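Long-range contacts in citrate lyase, subunit 1 (Methanosaeta concilii, PDB 6HXI), which probably contributes the nucleotide-binding ATP-grasp part and a citrate-binding part to ATP citrate lyase, which makes acetyl-CoA and oxaloacetate from citrate, CoA and ATP: residues T54-P60 / L72-D78; N31-P37 / S104-P110; H114-Y118 / F203-G207; D61-G65 / P237-G241. All blocks are in the same frame, centred on the assembly; numbering follows the deposited sequence.

Contact 1 (T54-P60 / L72-D78); sequences TRLVVKP and LVLLDAD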
loop_
_atom_site.group_PDB
_atom_site.type_symbol
_atom_site.label_atom_id
_atom_site.label_comp_id
_atom_site.label_asym_id
_atom_site.label_seq_id
_atom_site.Cartn_x
_atom_site.Cartn_y
_atom_site.Cartn_z
ATOM N N THR C 54 -30.426 -50.344 -57.787
ATOM C CA THR C 54 -29.557 -49.869 -58.881
ATOM C C THR C 54 -28.586 -50.964 -59.350
ATOM O O THR C 54 -28.261 -51.865 -58.568
ATOM C CB THR C 54 -28.801 -48.588 -58.429
ATOM O OG1 THR C 54 -29.710 -47.704 -57.772
ATOM C CG2 THR C 54 -28.123 -47.841 -59.579
ATOM N N ARG C 55 -28.139 -50.897 -60.632
ATOM C CA ARG C 55 -27.124 -51.818 -61.154
ATOM C C ARG C 55 -25.777 -51.285 -60.652
ATOM O O ARG C 55 -25.522 -50.082 -60.732
ATOM C CB ARG C 55 -27.168 -51.950 -62.688
ATOM C CG ARG C 55 -28.359 -52.758 -63.222
ATOM C CD ARG C 55 -28.558 -54.139 -62.590
ATOM N NE ARG C 55 -27.495 -55.088 -62.928
ATOM C CZ ARG C 55 -27.702 -56.353 -63.284
ATOM N NH1 ARG C 55 -28.937 -56.837 -63.358
ATOM N NH2 ARG C 55 -26.676 -57.149 -63.557
ATOM N N LEU C 56 -24.956 -52.171 -60.087
ATOM C CA LEU C 56 -23.713 -51.826 -59.413
ATOM C C LEU C 56 -22.405 -52.204 -60.117
ATOM O O LEU C 56 -22.390 -52.909 -61.131
ATOM C CB LEU C 56 -23.720 -52.461 -57.998
ATOM C CG LEU C 56 -24.976 -52.283 -57.142
ATOM C CD1 LEU C 56 -24.899 -53.131 -55.930
ATOM C CD2 LEU C 56 -25.188 -50.830 -56.726
ATOM N N VAL C 57 -21.306 -51.660 -59.549
ATOM C CA VAL C 57 -19.887 -51.886 -59.830
ATOM C C VAL C 57 -19.218 -52.021 -58.445
ATOM O O VAL C 57 -19.405 -51.162 -57.577
ATOM C CB VAL C 57 -19.214 -50.763 -60.682
ATOM C CG1 VAL C 57 -17.723 -51.020 -60.876
ATOM C CG2 VAL C 57 -19.886 -50.611 -62.034
ATOM N N VAL C 58 -18.474 -53.101 -58.237
ATOM C CA VAL C 58 -17.758 -53.304 -56.983
ATOM C C VAL C 58 -16.307 -53.700 -57.324
ATOM O O VAL C 58 -16.072 -54.595 -58.140
ATOM C CB VAL C 58 -18.493 -54.211 -55.945
ATOM C CG1 VAL C 58 -18.913 -55.555 -56.526
ATOM C CG2 VAL C 58 -17.700 -54.378 -54.652
ATOM N N LYS C 59 -15.351 -52.936 -56.776
ATOM C CA LYS C 59 -13.919 -53.078 -57.032
ATOM C C LYS C 59 -13.072 -52.774 -55.777
ATOM O O LYS C 59 -13.497 -51.953 -54.956
ATOM C CB LYS C 59 -13.495 -52.168 -58.211
ATOM C CG LYS C 59 -13.897 -50.693 -58.073
ATOM C CD LYS C 59 -13.753 -49.941 -59.381
ATOM C CE LYS C 59 -14.610 -48.707 -59.404
ATOM N NZ LYS C 59 -14.247 -47.793 -60.524
ATOM N N PRO C 60 -11.868 -53.395 -55.611
ATOM C CA PRO C 60 -11.047 -53.080 -54.427
ATOM C C PRO C 60 -10.468 -51.656 -54.451
ATOM O O PRO C 60 -9.971 -51.204 -55.486
ATOM C CB PRO C 60 -9.958 -54.161 -54.438
ATOM C CG PRO C 60 -9.861 -54.589 -55.849
ATOM C CD PRO C 60 -11.199 -54.385 -56.487
ATOM N N LEU C 72 -10.353 -57.829 -61.364
ATOM C CA LEU C 72 -10.965 -57.672 -60.042
ATOM C C LEU C 72 -12.231 -56.795 -60.017
ATOM O O LEU C 72 -13.006 -56.898 -59.068
ATOM C CB LEU C 72 -9.929 -57.163 -59.031
ATOM C CG LEU C 72 -9.001 -58.233 -58.466
ATOM C CD1 LEU C 72 -7.630 -57.678 -58.220
ATOM C CD2 LEU C 72 -9.567 -58.830 -57.190
ATOM N N VAL C 73 -12.452 -55.955 -61.051
ATOM C CA VAL C 73 -13.628 -55.080 -61.130
ATOM C C VAL C 73 -14.861 -55.900 -61.534
ATOM O O VAL C 73 -14.840 -56.568 -62.574
ATOM C CB VAL C 73 -13.410 -53.864 -62.073
ATOM C CG1 VAL C 73 -14.638 -52.958 -62.105
ATOM C CG2 VAL C 73 -12.174 -53.064 -61.677
ATOM N N LEU C 74 -15.933 -55.845 -60.716
ATOM C CA LEU C 74 -17.195 -56.524 -61.008
ATOM C C LEU C 74 -18.137 -55.486 -61.624
ATOM O O LEU C 74 -18.503 -54.523 -60.947
ATOM C CB LEU C 74 -17.800 -57.156 -59.737
ATOM C CG LEU C 74 -18.820 -58.272 -59.978
ATOM C CD1 LEU C 74 -18.142 -59.633 -60.026
ATOM C CD2 LEU C 74 -19.881 -58.284 -58.904
ATOM N N LEU C 75 -18.474 -55.651 -62.915
ATOM C CA LEU C 75 -19.320 -54.716 -63.661
ATOM C C LEU C 75 -20.745 -55.218 -63.881
ATOM O O LEU C 75 -20.949 -56.400 -64.168
ATOM C CB LEU C 75 -18.680 -54.372 -65.012
ATOM C CG LEU C 75 -17.414 -53.544 -64.968
ATOM C CD1 LEU C 75 -16.206 -54.384 -65.340
ATOM C CD2 LEU C 75 -17.526 -52.352 -65.881
ATOM N N ASP C 76 -21.724 -54.292 -63.785
ATOM C CA ASP C 76 -23.172 -54.500 -63.981
ATOM C C ASP C 76 -23.720 -55.679 -63.155
ATOM O O ASP C 76 -23.890 -56.785 -63.679
ATOM C CB ASP C 76 -23.509 -54.616 -65.486
ATOM C CG ASP C 76 -24.969 -54.436 -65.873
ATOM O OD1 ASP C 76 -25.790 -54.111 -64.981
ATOM O OD2 ASP C 76 -25.285 -54.587 -67.075
ATOM N N ALA C 77 -23.980 -55.435 -61.856
ATOM C CA ALA C 77 -24.483 -56.458 -60.942
ATOM C C ALA C 77 -25.595 -55.978 -59.994
ATOM O O ALA C 77 -25.840 -54.779 -59.865
ATOM C CB ALA C 77 -23.335 -57.074 -60.157
ATOM N N ASP C 78 -26.299 -56.942 -59.380
ATOM C CA ASP C 78 -27.378 -56.723 -58.418
ATOM C C ASP C 78 -26.742 -56.561 -57.043
ATOM O O ASP C 78 -25.609 -57.005 -56.855
ATOM C CB ASP C 78 -28.320 -57.958 -58.373
ATOM C CG ASP C 78 -28.875 -58.461 -59.702
ATOM O OD1 ASP C 78 -28.670 -57.782 -60.731
ATOM O OD2 ASP C 78 -29.519 -59.538 -59.709
#
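R55 meets two carboxylates, D76 and D78, at its end of this antiparallel strand pair in the ATP-grasp region. Its NE forms a salt bridge with D76 OD1 at 2.8 Å, while D78 OD1 lies over one face of the guanidinium group, so that its pull on NH1 is electrostatic and no N-H is aimed at it. NH2 adds a hydrogen bond of 2.8 Å to D76 O, which lies in the guanidinium plane, although the donor stands above the carbonyl plane. The side chain reaches all three oxygens by folding back at chi2 (-52°) and chi3 (-68°). With two acidic partners, the arginine charge is probably well balanced.

The backbone bonds follow. L56 N donates to A77 O at 2.8 Å and A77 N returns a longer bond to L56 O; V58 and L74 form a second reciprocal pair. D76 and A77 both face L56, a G1 beta bulge that accompanies the corner in the chain.

Apolar contacts lie on both faces: V58 CG1 lies 3.7 Å from L74 CD2, and on the other face V57 CG1 meets V73 CG1 at 3.8 Å.

Strand 74-75 is the outermost of a four-stranded sheet, and strand 56-60 lies between it and strand 106-110. Helix 79-89 packs against L56, V58 and P60, whereas F111 touches V57 and L75 on the other face.

Contact 2 (N31-P37 / S104-P110); sequences NLALVGP and SYFLIEP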
loop_
_atom_site.group_PDB
_atom_site.type_symbol
_atom_site.label_atom_id
_atom_site.label_comp_id
_atom_site.label_asym_id
_atom_site.label_seq_id
_atom_site.Cartn_x
_atom_site.Cartn_y
_atom_site.Cartn_z
ATOM N N ASN C 31 -23.509 -41.165 -54.858
ATOM C CA ASN C 31 -23.852 -42.578 -54.595
ATOM C C ASN C 31 -22.606 -43.447 -54.495
ATOM O O ASN C 31 -22.127 -43.995 -55.492
ATOM C CB ASN C 31 -24.856 -43.158 -55.612
ATOM C CG ASN C 31 -26.147 -42.397 -55.762
ATOM O OD1 ASN C 31 -26.465 -41.916 -56.843
ATOM N ND2 ASN C 31 -26.915 -42.244 -54.692
ATOM N N LEU C 32 -22.065 -43.543 -53.269
ATOM C CA LEU C 32 -20.849 -44.291 -52.961
ATOM C C LEU C 32 -20.982 -45.048 -51.635
ATOM O O LEU C 32 -21.568 -44.542 -50.669
ATOM C CB LEU C 32 -19.645 -43.336 -52.893
ATOM C CG LEU C 32 -19.326 -42.497 -54.130
ATOM C CD1 LEU C 32 -18.865 -41.127 -53.740
ATOM C CD2 LEU C 32 -18.293 -43.173 -55.003
ATOM N N ALA C 33 -20.417 -46.261 -51.599
ATOM C CA ALA C 33 -20.409 -47.125 -50.428
ATOM C C ALA C 33 -19.038 -47.792 -50.301
ATOM O O ALA C 33 -18.549 -48.372 -51.277
ATOM C CB ALA C 33 -21.507 -48.180 -50.550
ATOM N N LEU C 34 -18.409 -47.686 -49.114
ATOM C CA LEU C 34 -17.117 -48.319 -48.859
ATOM C C LEU C 34 -17.297 -49.507 -47.927
ATOM O O LEU C 34 -17.937 -49.373 -46.884
ATOM C CB LEU C 34 -16.075 -47.323 -48.290
ATOM C CG LEU C 34 -14.616 -47.836 -48.177
ATOM C CD1 LEU C 34 -13.938 -47.933 -49.553
ATOM C CD2 LEU C 34 -13.809 -46.976 -47.247
ATOM N N VAL C 35 -16.710 -50.659 -48.293
ATOM C CA VAL C 35 -16.790 -51.899 -47.521
ATOM C C VAL C 35 -15.415 -52.299 -46.963
ATOM O O VAL C 35 -14.554 -52.777 -47.710
ATOM C CB VAL C 35 -17.486 -53.039 -48.321
ATOM C CG1 VAL C 35 -17.507 -54.351 -47.540
ATOM C CG2 VAL C 35 -18.901 -52.638 -48.710
ATOM N N GLY C 36 -15.243 -52.083 -45.654
ATOM C CA GLY C 36 -14.041 -52.424 -44.904
ATOM C C GLY C 36 -14.147 -53.784 -44.233
ATOM O O GLY C 36 -15.138 -54.492 -44.448
ATOM N N PRO C 37 -13.159 -54.195 -43.398
ATOM C CA PRO C 37 -13.261 -55.512 -42.739
ATOM C C PRO C 37 -14.411 -55.605 -41.734
ATOM O O PRO C 37 -15.212 -56.540 -41.823
ATOM C CB PRO C 37 -11.891 -55.706 -42.072
ATOM C CG PRO C 37 -11.025 -54.611 -42.582
ATOM C CD PRO C 37 -11.916 -53.496 -43.014
ATOM N N SER C 104 -9.049 -55.882 -48.358
ATOM C CA SER C 104 -9.869 -55.485 -47.199
ATOM C C SER C 104 -10.857 -54.337 -47.449
ATOM O O SER C 104 -11.830 -54.215 -46.702
ATOM C CB SER C 104 -8.982 -55.155 -46.002
ATOM O OG SER C 104 -8.249 -56.290 -45.573
ATOM N N TYR C 105 -10.603 -53.488 -48.467
ATOM C CA TYR C 105 -11.471 -52.347 -48.779
ATOM C C TYR C 105 -11.996 -52.393 -50.200
ATOM O O TYR C 105 -11.222 -52.594 -51.137
ATOM C CB TYR C 105 -10.789 -51.011 -48.448
ATOM C CG TYR C 105 -10.518 -50.851 -46.965
ATOM C CD1 TYR C 105 -11.479 -50.313 -46.115
ATOM C CD2 TYR C 105 -9.302 -51.247 -46.409
ATOM C CE1 TYR C 105 -11.247 -50.190 -44.744
ATOM C CE2 TYR C 105 -9.060 -51.135 -45.041
ATOM C CZ TYR C 105 -10.033 -50.598 -44.212
ATOM O OH TYR C 105 -9.784 -50.458 -42.865
ATOM N N PHE C 106 -13.325 -52.246 -50.348
ATOM C CA PHE C 106 -14.027 -52.320 -51.636
ATOM C C PHE C 106 -15.010 -51.179 -51.830
ATOM O O PHE C 106 -15.773 -50.847 -50.915
ATOM C CB PHE C 106 -14.781 -53.665 -51.781
ATOM C CG PHE C 106 -13.908 -54.893 -51.697
ATOM C CD1 PHE C 106 -13.623 -55.482 -50.469
ATOM C CD2 PHE C 106 -13.369 -55.462 -52.843
ATOM C CE1 PHE C 106 -12.787 -56.599 -50.387
ATOM C CE2 PHE C 106 -12.537 -56.580 -52.763
ATOM C CZ PHE C 106 -12.258 -57.144 -51.536
ATOM N N LEU C 107 -15.018 -50.604 -53.034
ATOM C CA LEU C 107 -15.938 -49.521 -53.349
ATOM C C LEU C 107 -17.149 -50.045 -54.132
ATOM O O LEU C 107 -16.987 -50.800 -55.097
ATOM C CB LEU C 107 -15.212 -48.394 -54.121
ATOM C CG LEU C 107 -16.076 -47.276 -54.748
ATOM C CD1 LEU C 107 -16.660 -46.328 -53.689
ATOM C CD2 LEU C 107 -15.302 -46.511 -55.789
ATOM N N ILE C 108 -18.358 -49.637 -53.701
ATOM C CA ILE C 108 -19.615 -49.951 -54.390
ATOM C C ILE C 108 -20.214 -48.651 -54.933
ATOM O O ILE C 108 -20.361 -47.660 -54.209
ATOM C CB ILE C 108 -20.647 -50.830 -53.616
ATOM C CG1 ILE C 108 -19.953 -51.964 -52.830
ATOM C CG2 ILE C 108 -21.705 -51.406 -54.595
ATOM C CD1 ILE C 108 -20.795 -52.579 -51.746
ATOM N N GLU C 109 -20.513 -48.657 -56.227
ATOM C CA GLU C 109 -21.092 -47.506 -56.907
ATOM C C GLU C 109 -22.038 -47.919 -58.063
ATOM O O GLU C 109 -21.923 -49.047 -58.552
ATOM C CB GLU C 109 -19.977 -46.567 -57.398
ATOM C CG GLU C 109 -19.109 -47.122 -58.516
ATOM C CD GLU C 109 -18.074 -46.158 -59.062
ATOM O OE1 GLU C 109 -18.130 -44.955 -58.719
ATOM O OE2 GLU C 109 -17.213 -46.606 -59.853
ATOM N N PRO C 110 -22.944 -47.022 -58.537
ATOM C CA PRO C 110 -23.816 -47.396 -59.667
ATOM C C PRO C 110 -23.060 -47.606 -60.982
ATOM O O PRO C 110 -22.060 -46.932 -61.238
ATOM C CB PRO C 110 -24.791 -46.218 -59.775
ATOM C CG PRO C 110 -24.091 -45.073 -59.155
ATOM C CD PRO C 110 -23.225 -45.642 -58.074
#
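I108 N donates to A33 O at 2.7 Å with a nearly straight N-H...O angle (171°), and this short bond belongs to an antiparallel ladder joining strand 33-35, at the edge of the four-stranded sheet, to strand 106-110 within the ATP-grasp region. A33 N answers to I108 O, and V35 and F106 repeat the exchange two residues along, making two hydrogen-bonded pairs with the non-hydrogen-bonded pair L34 and L107 between them.

Side chains alternate accordingly. On the face of A33, V35, F106 and I108, the CD1 tip of I108 meets V35 CG2 at 3.6 Å, and L86 of helix 79-89 packs on V35, F106 and I108. On the other face L32 CD2 lies 3.8 Å from L107 CD1, and Y9 of helix 8-18 touches L32, L34 and L107. E109, whose CB approaches N31 O, sends OE1 to a salt bridge with K12 on that helix.

Beyond the ladder, the Y105 ring extends beside G36 and P37. Its CG stands opposite the carbonyl carbon (chi1 -64°), which carries CD1 to 3.5 Å from G36 CA; a side chain on G36 would collide with the ring. Replacing Y105 with a serine would probably leave G36 and P37 without the aromatic ring packed beside them and deprive R7 of its cation-pi partner. Farther out on that ring, CZ comes within 3.7 Å of P37 CD.

Contact 3 (H114-Y118 / F203-G207); sequences HKEEY and FTFSG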
loop_
_atom_site.group_PDB
_atom_site.type_symbol
_atom_site.label_atom_id
_atom_site.label_comp_id
_atom_site.label_asym_id
_atom_site.label_seq_id
_atom_site.Cartn_x
_atom_site.Cartn_y
_atom_site.Cartn_z
ATOM N N HIS C 114 -21.956 -46.448 -70.729
ATOM C CA HIS C 114 -21.283 -45.376 -71.469
ATOM C C HIS C 114 -20.773 -45.754 -72.852
ATOM O O HIS C 114 -20.595 -46.942 -73.150
ATOM C CB HIS C 114 -20.095 -44.887 -70.624
ATOM C CG HIS C 114 -19.039 -45.929 -70.397
ATOM N ND1 HIS C 114 -19.192 -46.920 -69.436
ATOM C CD2 HIS C 114 -17.854 -46.108 -71.023
ATOM C CE1 HIS C 114 -18.105 -47.669 -69.518
ATOM N NE2 HIS C 114 -17.266 -47.213 -70.449
ATOM N N LYS C 115 -20.442 -44.716 -73.653
ATOM C CA LYS C 115 -19.844 -44.829 -74.981
ATOM C C LYS C 115 -18.460 -44.173 -74.927
ATOM O O LYS C 115 -17.454 -44.858 -75.121
ATOM C CB LYS C 115 -20.738 -44.173 -76.056
ATOM C CG LYS C 115 -20.292 -44.430 -77.503
ATOM C CD LYS C 115 -19.664 -43.179 -78.154
ATOM C CE LYS C 115 -19.188 -43.390 -79.575
ATOM N NZ LYS C 115 -17.968 -44.241 -79.642
ATOM N N GLU C 116 -18.416 -42.857 -74.633
ATOM C CA GLU C 116 -17.180 -42.072 -74.560
ATOM C C GLU C 116 -16.345 -42.417 -73.344
ATOM O O GLU C 116 -16.882 -42.706 -72.273
ATOM C CB GLU C 116 -17.474 -40.558 -74.565
ATOM C CG GLU C 116 -17.980 -40.014 -75.894
ATOM C CD GLU C 116 -19.487 -39.979 -76.089
ATOM O OE1 GLU C 116 -19.922 -39.891 -77.260
ATOM O OE2 GLU C 116 -20.232 -40.013 -75.081
ATOM N N GLU C 117 -15.024 -42.374 -73.510
ATOM C CA GLU C 117 -14.068 -42.595 -72.433
ATOM C C GLU C 117 -12.953 -41.563 -72.593
ATOM O O GLU C 117 -12.088 -41.720 -73.459
ATOM C CB GLU C 117 -13.526 -44.037 -72.431
ATOM C CG GLU C 117 -14.407 -45.026 -71.681
ATOM C CD GLU C 117 -13.807 -46.375 -71.309
ATOM O OE1 GLU C 117 -12.693 -46.710 -71.773
ATOM O OE2 GLU C 117 -14.465 -47.102 -70.533
ATOM N N TYR C 118 -13.032 -40.466 -71.825
ATOM C CA TYR C 118 -12.023 -39.402 -71.869
ATOM C C TYR C 118 -11.165 -39.426 -70.608
ATOM O O TYR C 118 -11.636 -39.819 -69.540
ATOM C CB TYR C 118 -12.642 -37.999 -72.086
ATOM C CG TYR C 118 -13.559 -37.837 -73.289
ATOM C CD1 TYR C 118 -13.332 -38.544 -74.469
ATOM C CD2 TYR C 118 -14.616 -36.931 -73.266
ATOM C CE1 TYR C 118 -14.171 -38.398 -75.574
ATOM C CE2 TYR C 118 -15.461 -36.774 -74.367
ATOM C CZ TYR C 118 -15.238 -37.511 -75.518
ATOM O OH TYR C 118 -16.072 -37.356 -76.605
ATOM N N PHE C 203 -13.474 -40.677 -67.629
ATOM C CA PHE C 203 -14.670 -39.918 -67.302
ATOM C C PHE C 203 -15.624 -40.022 -68.505
ATOM O O PHE C 203 -15.176 -40.352 -69.601
ATOM C CB PHE C 203 -14.386 -38.470 -66.858
ATOM C CG PHE C 203 -13.986 -37.429 -67.878
ATOM C CD1 PHE C 203 -14.947 -36.648 -68.513
ATOM C CD2 PHE C 203 -12.647 -37.133 -68.101
ATOM C CE1 PHE C 203 -14.576 -35.649 -69.418
ATOM C CE2 PHE C 203 -12.275 -36.128 -69.005
ATOM C CZ PHE C 203 -13.244 -35.392 -69.654
ATOM N N THR C 204 -16.938 -39.837 -68.286
ATOM C CA THR C 204 -17.954 -39.921 -69.339
ATOM C C THR C 204 -19.074 -38.889 -69.139
ATOM O O THR C 204 -19.042 -38.077 -68.208
ATOM C CB THR C 204 -18.506 -41.373 -69.486
ATOM O OG1 THR C 204 -17.432 -42.315 -69.479
ATOM C CG2 THR C 204 -19.340 -41.564 -70.759
ATOM N N PHE C 205 -20.072 -38.949 -70.039
ATOM C CA PHE C 205 -21.264 -38.124 -70.080
ATOM C C PHE C 205 -22.526 -38.913 -69.747
ATOM O O PHE C 205 -22.676 -40.067 -70.154
ATOM C CB PHE C 205 -21.390 -37.451 -71.457
ATOM C CG PHE C 205 -20.373 -36.358 -71.667
ATOM C CD1 PHE C 205 -20.632 -35.056 -71.253
ATOM C CD2 PHE C 205 -19.149 -36.632 -72.267
ATOM C CE1 PHE C 205 -19.691 -34.044 -71.446
ATOM C CE2 PHE C 205 -18.201 -35.621 -72.447
ATOM C CZ PHE C 205 -18.478 -34.335 -72.033
ATOM N N SER C 206 -23.410 -38.272 -68.971
ATOM C CA SER C 206 -24.734 -38.744 -68.568
ATOM C C SER C 206 -25.632 -37.609 -69.034
ATOM O O SER C 206 -25.893 -36.668 -68.278
ATOM C CB SER C 206 -24.807 -38.909 -67.052
ATOM O OG SER C 206 -25.961 -39.640 -66.671
ATOM N N GLY C 207 -25.982 -37.651 -70.317
ATOM C CA GLY C 207 -26.734 -36.595 -70.979
ATOM C C GLY C 207 -25.810 -35.419 -71.228
ATOM O O GLY C 207 -24.827 -35.550 -71.966
#
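Y118 and F203 pair as an antiparallel hydrogen-bonded bridge where strands 118-125 and 195-206 meet in the six-stranded sheet of the ATP-grasp region. Here the packing is dense. Y118 N donates to F203 O, and F203 N to Y118 O at 2.8 Å. With CG between the backbone N and the carbonyl carbon (chi1 74°), the F203 ring lies with one face against Y118 CB, 3.8 Å from the centroid, a CH-pi contact. The tyrosine also turns its ring edge to that face, in an offset edge-to-face pair with planes at 77°. Y118 CE2 meets F205 CE2 at 3.5 Å, at the edge of the F205 ring. An alanine in place of F203 is likely to open a gap beside Y118 CB and remove the ring that meets F182 of helix 173-192.

The loop outside is looser: K115 is exposed, and H114 NE2 hydrogen-bonds E117 OE2 within it. Buried T204 holds this loop closely, CG2 lying 3.4 Å from H114 CB and OG1 donating to E116 O at 2.9 Å.

Contact 4 (D61-G65 / P237-G241); sequences DQLFG and PEPFG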
loop_
_atom_site.group_PDB
_atom_site.type_symbol
_atom_site.label_atom_id
_atom_site.label_comp_id
_atom_site.label_asym_id
_atom_site.label_seq_id
_atom_site.Cartn_x
_atom_site.Cartn_y
_atom_site.Cartn_z
ATOM N N ASP C 61 -10.567 -50.951 -53.307
ATOM C CA ASP C 61 -10.104 -49.579 -53.125
ATOM C C ASP C 61 -8.919 -49.540 -52.151
ATOM O O ASP C 61 -9.020 -48.975 -51.060
ATOM C CB ASP C 61 -11.272 -48.680 -52.661
ATOM C CG ASP C 61 -11.097 -47.196 -52.943
ATOM O OD1 ASP C 61 -10.029 -46.808 -53.482
ATOM O OD2 ASP C 61 -12.025 -46.422 -52.629
ATOM N N GLN C 62 -7.792 -50.143 -52.550
ATOM C CA GLN C 62 -6.594 -50.210 -51.712
ATOM C C GLN C 62 -5.357 -49.612 -52.401
ATOM O O GLN C 62 -4.216 -50.000 -52.112
ATOM C CB GLN C 62 -6.365 -51.647 -51.215
ATOM C CG GLN C 62 -7.184 -51.986 -49.979
ATOM C CD GLN C 62 -7.112 -53.448 -49.630
ATOM O OE1 GLN C 62 -7.745 -54.290 -50.266
ATOM N NE2 GLN C 62 -6.355 -53.777 -48.593
ATOM N N LEU C 63 -5.601 -48.607 -53.271
ATOM C CA LEU C 63 -4.602 -47.829 -54.023
ATOM C C LEU C 63 -3.862 -48.692 -55.070
ATOM O O LEU C 63 -2.666 -48.970 -54.934
ATOM C CB LEU C 63 -3.623 -47.052 -53.088
ATOM C CG LEU C 63 -4.243 -46.309 -51.879
ATOM C CD1 LEU C 63 -3.193 -45.902 -50.881
ATOM C CD2 LEU C 63 -4.997 -45.084 -52.310
ATOM N N PHE C 64 -4.603 -49.097 -56.127
ATOM C CA PHE C 64 -4.119 -49.942 -57.225
ATOM C C PHE C 64 -4.004 -49.216 -58.584
ATOM O O PHE C 64 -3.808 -47.998 -58.618
ATOM C CB PHE C 64 -5.007 -51.199 -57.359
ATOM C CG PHE C 64 -4.953 -52.198 -56.227
ATOM C CD1 PHE C 64 -3.734 -52.615 -55.705
ATOM C CD2 PHE C 64 -6.115 -52.794 -55.748
ATOM C CE1 PHE C 64 -3.684 -53.556 -54.679
ATOM C CE2 PHE C 64 -6.062 -53.742 -54.724
ATOM C CZ PHE C 64 -4.849 -54.105 -54.188
ATOM N N GLY C 65 -4.100 -49.988 -59.677
ATOM C CA GLY C 65 -4.033 -49.514 -61.056
ATOM C C GLY C 65 -5.193 -50.000 -61.904
ATOM O O GLY C 65 -5.102 -51.033 -62.570
ATOM N N PRO C 237 -5.359 -43.750 -46.098
ATOM C CA PRO C 237 -5.187 -45.201 -45.954
ATOM C C PRO C 237 -3.722 -45.634 -45.977
ATOM O O PRO C 237 -2.867 -44.909 -46.486
ATOM C CB PRO C 237 -5.935 -45.753 -47.165
ATOM C CG PRO C 237 -5.807 -44.696 -48.209
ATOM C CD PRO C 237 -5.689 -43.375 -47.491
ATOM N N GLU C 238 -3.437 -46.836 -45.452
ATOM C CA GLU C 238 -2.082 -47.395 -45.497
ATOM C C GLU C 238 -1.882 -48.003 -46.897
ATOM O O GLU C 238 -2.874 -48.443 -47.494
ATOM C CB GLU C 238 -1.886 -48.478 -44.409
ATOM C CG GLU C 238 -1.823 -47.947 -42.981
ATOM C CD GLU C 238 -0.513 -47.330 -42.523
ATOM O OE1 GLU C 238 0.120 -47.898 -41.604
ATOM O OE2 GLU C 238 -0.142 -46.253 -43.044
ATOM N N PRO C 239 -0.645 -48.063 -47.459
ATOM C CA PRO C 239 -0.482 -48.709 -48.778
ATOM C C PRO C 239 -0.824 -50.203 -48.725
ATOM O O PRO C 239 -0.816 -50.787 -47.635
ATOM C CB PRO C 239 0.991 -48.478 -49.115
ATOM C CG PRO C 239 1.643 -48.250 -47.820
ATOM C CD PRO C 239 0.651 -47.594 -46.927
ATOM N N PHE C 240 -1.166 -50.805 -49.885
ATOM C CA PHE C 240 -1.536 -52.220 -49.980
ATOM C C PHE C 240 -0.473 -53.136 -49.365
ATOM O O PHE C 240 0.726 -52.936 -49.583
ATOM C CB PHE C 240 -1.854 -52.623 -51.433
ATOM C CG PHE C 240 -2.081 -54.103 -51.658
ATOM C CD1 PHE C 240 -3.236 -54.725 -51.193
ATOM C CD2 PHE C 240 -1.143 -54.874 -52.339
ATOM C CE1 PHE C 240 -3.449 -56.092 -51.406
ATOM C CE2 PHE C 240 -1.353 -56.243 -52.543
ATOM C CZ PHE C 240 -2.505 -56.840 -52.076
ATOM N N GLY C 241 -0.934 -54.101 -48.575
ATOM C CA GLY C 241 -0.070 -55.054 -47.896
ATOM C C GLY C 241 0.150 -54.735 -46.429
ATOM O O GLY C 241 -0.049 -55.611 -45.577
#
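F64 drives the edge of its ring into the face of F240, joining a loop of the ATP-grasp region, between strands 56-60 and 74-75, to the loop between strand 209-220 and helix 246-256. The ring centroids are 4.8 Å apart and the planes at 66°. The leading atoms are CE1 and CZ of F64, and CZ comes within 3.5 Å of F240 CD1. F240 reaches forward because its CG lies trans to its own nitrogen (chi1 173°), which presents a broad ring face to the incoming edge. Beside this pair, F240 CB packs 3.6 Å from Q62 O, and the Q62 amide stands almost perpendicular to the ring (81°), with NE2 near the ring edge. A second apolar patch forms where L63 CD1 meets P237 CG at 3.9 Å, the two side chains crossing at about a right angle.

The next shell positions the loop: Q62 OE1 accepts a hydrogen bond from S104 N, just ahead of strand 106-110, and D61 at the loop's start is tied to the backbone N-H groups of E8 and Y9. I96 touches both phenylalanine rings, and L103 lies against F64. Farther out, E238 forms a salt bridge with R242, and P239 packs on S270 of a neighbouring chain, the Succinyl-CoA ligase (ADP-forming) subunit alpha.

No hydrogen bond joins the two loops directly. Their connection rests on ring and aliphatic packing, so complementarity of shape probably decides how they fit.

Overall arrangement
From the N terminus, segment 31-37 opens the loop that contact 2 closes at 104-110, and contact 1 nests within it, joining 54-60 to 72-78. Both belong to one four-stranded sheet, in which strands 56-60 and 106-110 are neighbours. Segment 61-65 directly follows 54-60 and opens contact 4, which closes only at 237-241 and therefore crosses contacts 1 and 2. Contact 3, from 114-118 to 203-207, comes in series after contacts 1 and 2 and nests inside contact 4; it lies in the six-stranded sheet. Contact 4 thus ties the small sheet's loop to the connection that leads to helix 246-256.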